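Local coordinates for protein dioxygenase (Pseudomonas brassicacearum, PDB 5V2D) that probably cleaves the central carbon-carbon double bond of lignin-derived stilbenes with molecular oxygen, as an iron-dependent member of the carotenoid cleavage oxygenase family, at residues F46-E51 / A482-P487; L99-V104 / I486-R491. All blocks are in the same frame, centred on the assembly; numbering follows the deposited sequence. Where two conformers were deposited one is given.

Contact 1: F46-E51 / A482-P487; sequences FDLEIE and ARIRIP
Arg485 reaches out between Glu49 and Glu51, its chain extended from CG to NE, and joins both carboxylates in a salt-bridge network. Arg485 NH2 lies 3.3 Å from OE2 of Glu51, the two flat groups turned 23° apart. Arg485 NH1 makes only a long bridge, 3.7 Å, to OE2 of Glu49, where the planes differ by 48°. Glu51 also runs alongside Arg483, whose guanidinium instead pairs with Glu467. On the opposite face of the sheet Ile50 and Ile484 lie side by side and point the same way, CG1 to CG1 at 4.1 Å. Leu48 crosses Ile484 at about a right angle, laying CB 3.7 Å from its CG2, while CD2 reaches the ring of Pro487. The backbones pair antiparallel: Glu51 and Arg483 form a hydrogen-bonded pair, N to O both ways, and Arg485 N donates to Glu49 O at 2.8 Å. Past that bond the chains separate, and a water bridges Glu49 N and Arg485 O. The early strand 50-52 is thereby added to the edge of a propeller blade otherwise built from late strands, 433-442 to 482-486; Leu48 and Ile484 rest on Val97 of strand 96-103.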
loop_
_atom_site.group_PDB
_atom_site.type_symbol
_atom_site.label_atom_id
_atom_site.label_comp_id
_atom_site.label_asym_id
_atom_site.label_seq_id
_atom_site.Cartn_x
_atom_site.Cartn_y
_atom_site.Cartn_z
ATOM N N PHE A 46 25.112 9.637 0.595
ATOM C CA PHE A 46 25.157 10.922 -0.105
ATOM C C PHE A 46 25.151 10.732 -1.646
ATOM O O PHE A 46 24.689 11.609 -2.378
ATOM C CB PHE A 46 26.399 11.690 0.332
ATOM C CG PHE A 46 26.412 13.136 -0.064
ATOM C CD1 PHE A 46 25.728 14.118 0.709
ATOM C CD2 PHE A 46 27.074 13.547 -1.240
ATOM C CE1 PHE A 46 25.707 15.446 0.258
ATOM C CE2 PHE A 46 27.045 14.889 -1.660
ATOM C CZ PHE A 46 26.375 15.828 -0.920
ATOM N N ASP A 47 25.725 9.621 -2.099
ATOM C CA ASP A 47 25.803 9.358 -3.529
ATOM C C ASP A 47 25.833 7.871 -3.762
ATOM O O ASP A 47 26.578 7.105 -3.091
ATOM C CB ASP A 47 27.113 9.972 -4.141
ATOM C CG ASP A 47 27.075 9.964 -5.685
ATOM O OD1 ASP A 47 26.160 10.591 -6.302
ATOM O OD2 ASP A 47 27.967 9.332 -6.205
ATOM N N LEU A 48 24.968 7.428 -4.662
ATOM C CA LEU A 48 24.810 5.991 -4.891
ATOM C C LEU A 48 25.512 5.605 -6.188
ATOM O O LEU A 48 25.415 6.343 -7.137
ATOM C CB LEU A 48 23.366 5.634 -4.900
ATOM C CG LEU A 48 22.637 5.794 -3.555
ATOM C CD1 LEU A 48 21.139 5.761 -3.706
ATOM C CD2 LEU A 48 23.028 4.717 -2.545
ATOM N N GLU A 49 26.177 4.468 -6.189
ATOM C CA GLU A 49 26.806 3.898 -7.396
ATOM C C GLU A 49 25.739 3.496 -8.378
ATOM O O GLU A 49 24.737 2.833 -7.976
ATOM C CB GLU A 49 27.532 2.581 -7.120
ATOM C CG GLU A 49 28.811 2.675 -6.357
ATOM C CD GLU A 49 29.586 1.351 -6.370
ATOM O OE1 GLU A 49 29.255 0.509 -5.511
ATOM O OE2 GLU A 49 30.461 1.128 -7.299
ATOM N N ILE A 50 25.953 3.779 -9.669
ATOM C CA ILE A 50 25.010 3.447 -10.695
ATOM C C ILE A 50 25.674 2.642 -11.808
ATOM O O ILE A 50 26.693 3.065 -12.324
ATOM C CB ILE A 50 24.429 4.733 -11.297
ATOM C CG1 ILE A 50 23.816 5.602 -10.184
ATOM C CG2 ILE A 50 23.369 4.436 -12.387
ATOM C CD1 ILE A 50 23.248 6.867 -10.751
ATOM N N GLU A 51 25.145 1.482 -12.154
ATOM C CA GLU A 51 25.572 0.678 -13.269
ATOM C C GLU A 51 24.652 1.061 -14.388
ATOM O O GLU A 51 23.416 1.118 -14.207
ATOM C CB GLU A 51 25.445 -0.819 -12.891
ATOM C CG GLU A 51 25.792 -1.777 -14.030
ATOM C CD GLU A 51 25.565 -3.283 -13.760
ATOM O OE1 GLU A 51 25.629 -3.996 -14.769
ATOM O OE2 GLU A 51 25.402 -3.798 -12.598
ATOM N N ALA A 482 19.401 1.452 -15.913
ATOM C CA ALA A 482 20.279 1.836 -14.802
ATOM C C ALA A 482 19.936 1.022 -13.579
ATOM O O ALA A 482 18.775 0.729 -13.326
ATOM C CB ALA A 482 20.145 3.300 -14.484
ATOM N N ARG A 483 20.954 0.576 -12.877
ATOM C CA ARG A 483 20.817 -0.096 -11.582
ATOM C C ARG A 483 21.536 0.710 -10.537
ATOM O O ARG A 483 22.749 0.908 -10.619
ATOM C CB ARG A 483 21.404 -1.498 -11.595
ATOM C CG ARG A 483 20.784 -2.439 -12.649
ATOM C CD ARG A 483 21.494 -3.748 -12.568
ATOM N NE ARG A 483 21.006 -4.779 -13.448
ATOM C CZ ARG A 483 20.327 -5.854 -13.048
ATOM N NH1 ARG A 483 19.984 -6.092 -11.797
ATOM N NH2 ARG A 483 19.933 -6.709 -13.923
ATOM N N ILE A 484 20.766 1.211 -9.570
ATOM C CA ILE A 484 21.316 2.043 -8.498
ATOM C C ILE A 484 21.604 1.156 -7.287
ATOM O O ILE A 484 20.673 0.615 -6.671
ATOM C CB ILE A 484 20.345 3.177 -8.179
ATOM C CG1 ILE A 484 20.091 4.011 -9.440
ATOM C CG2 ILE A 484 20.845 4.017 -7.058
ATOM C CD1 ILE A 484 18.723 4.708 -9.300
ATOM N N ARG A 485 22.896 0.968 -6.959
ATOM C CA ARG A 485 23.255 -0.013 -5.942
ATOM C C ARG A 485 23.074 0.657 -4.565
ATOM O O ARG A 485 23.383 1.820 -4.408
ATOM C CB ARG A 485 24.686 -0.472 -6.082
ATOM C CG ARG A 485 24.956 -1.324 -7.312
ATOM C CD ARG A 485 26.375 -1.957 -7.179
ATOM N NE ARG A 485 26.742 -2.497 -8.485
ATOM C CZ ARG A 485 27.413 -1.868 -9.442
ATOM N NH1 ARG A 485 27.913 -0.654 -9.258
ATOM N NH2 ARG A 485 27.659 -2.513 -10.578
ATOM N N ILE A 486 22.502 -0.071 -3.647
ATOM C CA ILE A 486 22.267 0.404 -2.254
ATOM C C ILE A 486 23.205 -0.427 -1.413
ATOM O O ILE A 486 23.237 -1.648 -1.535
ATOM C CB ILE A 486 20.809 0.191 -1.872
ATOM C CG1 ILE A 486 19.935 0.992 -2.835
ATOM C CG2 ILE A 486 20.547 0.793 -0.490
ATOM C CD1 ILE A 486 18.597 0.423 -3.005
ATOM N N PRO A 487 23.967 0.213 -0.513
ATOM C CA PRO A 487 24.974 -0.501 0.221
ATOM C C PRO A 487 24.489 -1.323 1.419
ATOM O O PRO A 487 25.301 -1.896 2.167
ATOM C CB PRO A 487 25.859 0.627 0.697
ATOM C CG PRO A 487 24.994 1.799 0.769
ATOM C CD PRO A 487 24.094 1.662 -0.380
HETATM O O HOH W 1 25.950 2.776 -3.765
#

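Contact 2: L99-V104 / I486-R491; sequences LRRRYV and IPFRMR
Phe488 comes from the direction opposite to Leu99 and joins two sheets of the seven-bladed beta-propeller on which carotenoid cleavage oxygenases are built. Strand 96-103 belongs to one sheet; residues 486-491 leave the end of the neighbouring one without regular structure. No direct hydrogen bond links the segments. The apolar part centres on CD2 of Leu99, which sits 3.9 Å from CZ of Phe488, obliquely to the ring, and 4.1 Å from CG2 of Ile486. That same CG2 lies over the centre of one ring face. Phe488 holds CG between its backbone N and carbonyl carbon (chi1 64°), which folds the ring across Ile486 and out to the strand. At the ring edge, near its plane, CD of Arg101 approaches CE1 of Phe488 at 4.0 Å. An alanine in place of Phe488 would probably open a gap between Leu99 and CD of Arg101 and leave CG2 of Ile486 without the ring it covers. Farther along, NE of Arg101 passes the methyl CE of Met490 at 4.3 Å, a loose packing contact. The polar part is the buried guanidinium of Arg101, held chiefly from outside the two segments: NH1 donates to the carbonyl of Ile41, and NH2 forms a salt bridge with Asp68. One water completes the link, accepting from NH2 of Arg101 at 2.9 Å and donating to the carbonyl O of Arg491.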
loop_
_atom_site.group_PDB
_atom_site.type_symbol
_atom_site.label_atom_id
_atom_site.label_comp_id
_atom_site.label_asym_id
_atom_site.label_seq_id
_atom_site.Cartn_x
_atom_site.Cartn_y
_atom_site.Cartn_z
ATOM N N LEU A 99 20.201 8.914 -0.877
ATOM C CA LEU A 99 19.182 8.196 -0.102
ATOM C C LEU A 99 19.198 8.741 1.322
ATOM O O LEU A 99 20.273 8.962 1.925
ATOM C CB LEU A 99 19.471 6.739 -0.065
ATOM C CG LEU A 99 18.657 5.862 0.877
ATOM C CD1 LEU A 99 17.185 5.832 0.564
ATOM C CD2 LEU A 99 19.286 4.476 0.805
ATOM N N ARG A 100 17.993 8.980 1.814
ATOM C CA ARG A 100 17.752 9.141 3.250
ATOM C C ARG A 100 16.681 8.215 3.700
ATOM O O ARG A 100 15.732 8.017 2.992
ATOM C CB ARG A 100 17.216 10.510 3.472
ATOM C CG ARG A 100 18.210 11.500 3.665
ATOM C CD ARG A 100 17.558 12.282 4.894
ATOM N NE ARG A 100 18.531 13.002 5.714
ATOM C CZ ARG A 100 19.187 14.041 5.234
ATOM N NH1 ARG A 100 18.967 14.518 3.978
ATOM N NH2 ARG A 100 20.062 14.620 6.029
ATOM N N ARG A 101 16.859 7.625 4.893
ATOM C CA ARG A 101 15.925 6.630 5.404
ATOM C C ARG A 101 15.752 6.962 6.891
ATOM O O ARG A 101 16.775 7.019 7.605
ATOM C CB ARG A 101 16.440 5.249 5.200
ATOM C CG ARG A 101 15.453 4.144 5.553
ATOM C CD ARG A 101 15.925 2.798 4.984
ATOM N NE ARG A 101 14.928 1.737 5.123
ATOM C CZ ARG A 101 14.910 0.744 5.971
ATOM N NH1 ARG A 101 15.812 0.634 6.951
ATOM N NH2 ARG A 101 13.903 -0.141 5.868
ATOM N N ARG A 102 14.529 7.189 7.319
ATOM C CA ARG A 102 14.239 7.620 8.704
ATOM C C ARG A 102 12.896 7.030 9.180
ATOM O O ARG A 102 11.946 6.929 8.399
ATOM C CB ARG A 102 14.129 9.168 8.856
ATOM C CG ARG A 102 15.345 10.022 8.531
ATOM C CD ARG A 102 16.495 9.799 9.547
ATOM N NE ARG A 102 17.673 10.681 9.615
ATOM C CZ ARG A 102 18.869 10.496 9.028
ATOM N NH1 ARG A 102 19.095 9.522 8.177
ATOM N NH2 ARG A 102 19.856 11.349 9.272
ATOM N N TYR A 103 12.828 6.762 10.470
ATOM C CA TYR A 103 11.599 6.346 11.113
ATOM C C TYR A 103 10.675 7.512 11.224
ATOM O O TYR A 103 11.111 8.650 11.499
ATOM C CB TYR A 103 11.844 5.828 12.529
ATOM C CG TYR A 103 12.172 4.346 12.652
ATOM C CD1 TYR A 103 13.327 3.927 13.226
ATOM C CD2 TYR A 103 11.285 3.378 12.158
ATOM C CE1 TYR A 103 13.590 2.582 13.380
ATOM C CE2 TYR A 103 11.555 2.039 12.343
ATOM C CZ TYR A 103 12.752 1.656 12.922
ATOM O OH TYR A 103 13.022 0.305 13.024
ATOM N N VAL A 104 9.397 7.260 11.012
ATOM C CA VAL A 104 8.360 8.212 11.455
ATOM C C VAL A 104 8.359 8.229 12.995
ATOM O O VAL A 104 8.182 7.205 13.635
ATOM C CB VAL A 104 6.947 7.837 10.986
ATOM C CG1 VAL A 104 5.990 8.958 11.237
ATOM C CG2 VAL A 104 6.921 7.605 9.463
ATOM N N ILE A 486 22.502 -0.071 -3.647
ATOM C CA ILE A 486 22.267 0.404 -2.254
ATOM C C ILE A 486 23.205 -0.427 -1.413
ATOM O O ILE A 486 23.237 -1.648 -1.535
ATOM C CB ILE A 486 20.809 0.191 -1.872
ATOM C CG1 ILE A 486 19.935 0.992 -2.835
ATOM C CG2 ILE A 486 20.547 0.793 -0.490
ATOM C CD1 ILE A 486 18.597 0.423 -3.005
ATOM N N PRO A 487 23.967 0.213 -0.513
ATOM C CA PRO A 487 24.974 -0.501 0.221
ATOM C C PRO A 487 24.489 -1.323 1.419
ATOM O O PRO A 487 25.301 -1.896 2.167
ATOM C CB PRO A 487 25.859 0.627 0.697
ATOM C CG PRO A 487 24.994 1.799 0.769
ATOM C CD PRO A 487 24.094 1.662 -0.380
ATOM N N PHE A 488 23.194 -1.347 1.622
ATOM C CA PHE A 488 22.557 -2.184 2.614
ATOM C C PHE A 488 21.263 -2.698 2.084
ATOM O O PHE A 488 20.711 -2.133 1.171
ATOM C CB PHE A 488 22.357 -1.432 4.003
ATOM C CG PHE A 488 21.431 -0.249 3.927
ATOM C CD1 PHE A 488 20.097 -0.397 4.118
ATOM C CD2 PHE A 488 21.915 1.014 3.710
ATOM C CE1 PHE A 488 19.200 0.724 4.043
ATOM C CE2 PHE A 488 21.038 2.114 3.544
ATOM C CZ PHE A 488 19.688 1.940 3.727
ATOM N N ARG A 489 20.818 -3.797 2.662
ATOM C CA ARG A 489 19.558 -4.443 2.292
ATOM C C ARG A 489 18.311 -3.615 2.720
ATOM O O ARG A 489 18.145 -3.251 3.895
ATOM C CB ARG A 489 19.440 -5.803 2.983
ATOM C CG ARG A 489 18.155 -6.560 2.687
ATOM C CD ARG A 489 18.139 -7.857 3.519
ATOM N NE ARG A 489 18.223 -7.575 4.936
ATOM C CZ ARG A 489 17.177 -7.355 5.727
ATOM N NH1 ARG A 489 15.890 -7.503 5.327
ATOM N NH2 ARG A 489 17.459 -7.073 7.027
ATOM N N MET A 490 17.451 -3.390 1.765
ATOM C CA MET A 490 16.173 -2.704 2.014
ATOM C C MET A 490 15.183 -3.812 2.360
ATOM O O MET A 490 14.900 -4.703 1.522
ATOM C CB MET A 490 15.704 -1.995 0.735
ATOM C CG MET A 490 16.640 -0.888 0.232
ATOM S SD MET A 490 16.775 0.588 1.248
ATOM C CE MET A 490 15.234 1.351 0.821
ATOM N N ARG A 491 14.551 -3.675 3.515
ATOM C CA ARG A 491 13.443 -4.594 3.874
ATOM C C ARG A 491 12.268 -4.388 2.898
ATOM O O ARG A 491 12.078 -3.332 2.325
ATOM C CB ARG A 491 12.993 -4.304 5.304
ATOM C CG ARG A 491 12.123 -5.347 5.911
ATOM C CD ARG A 491 11.965 -5.063 7.430
ATOM N NE ARG A 491 11.397 -6.262 8.088
ATOM C CZ ARG A 491 10.140 -6.387 8.541
ATOM N NH1 ARG A 491 9.777 -7.551 9.094
ATOM N NH2 ARG A 491 9.217 -5.405 8.453
HETATM O O HOH W 2 12.976 -0.744 3.206
#

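Overall arrangement
The two contacts share Ile486 and Pro487, so contact 2 takes up the chain where the edge pairing of contact 1 ends. Their centres lie about 13 Å apart and they touch directly, CD1 of Leu48 packing on CB of Leu99 at 4.1 Å. Contact 1 is the more exposed, its centre about 25 Å from that of the chain; contact 2 is buried, about 18 Å from it. Both join early sequence to late, but contact 1 builds one sheet, whereas contact 2 and the Leu48-Leu99 packing join it to the sheet of strand 96-103. Neither contains an iron ligand, but residues 486-491 lead to His495, which binds the iron with His188, His239 and His304.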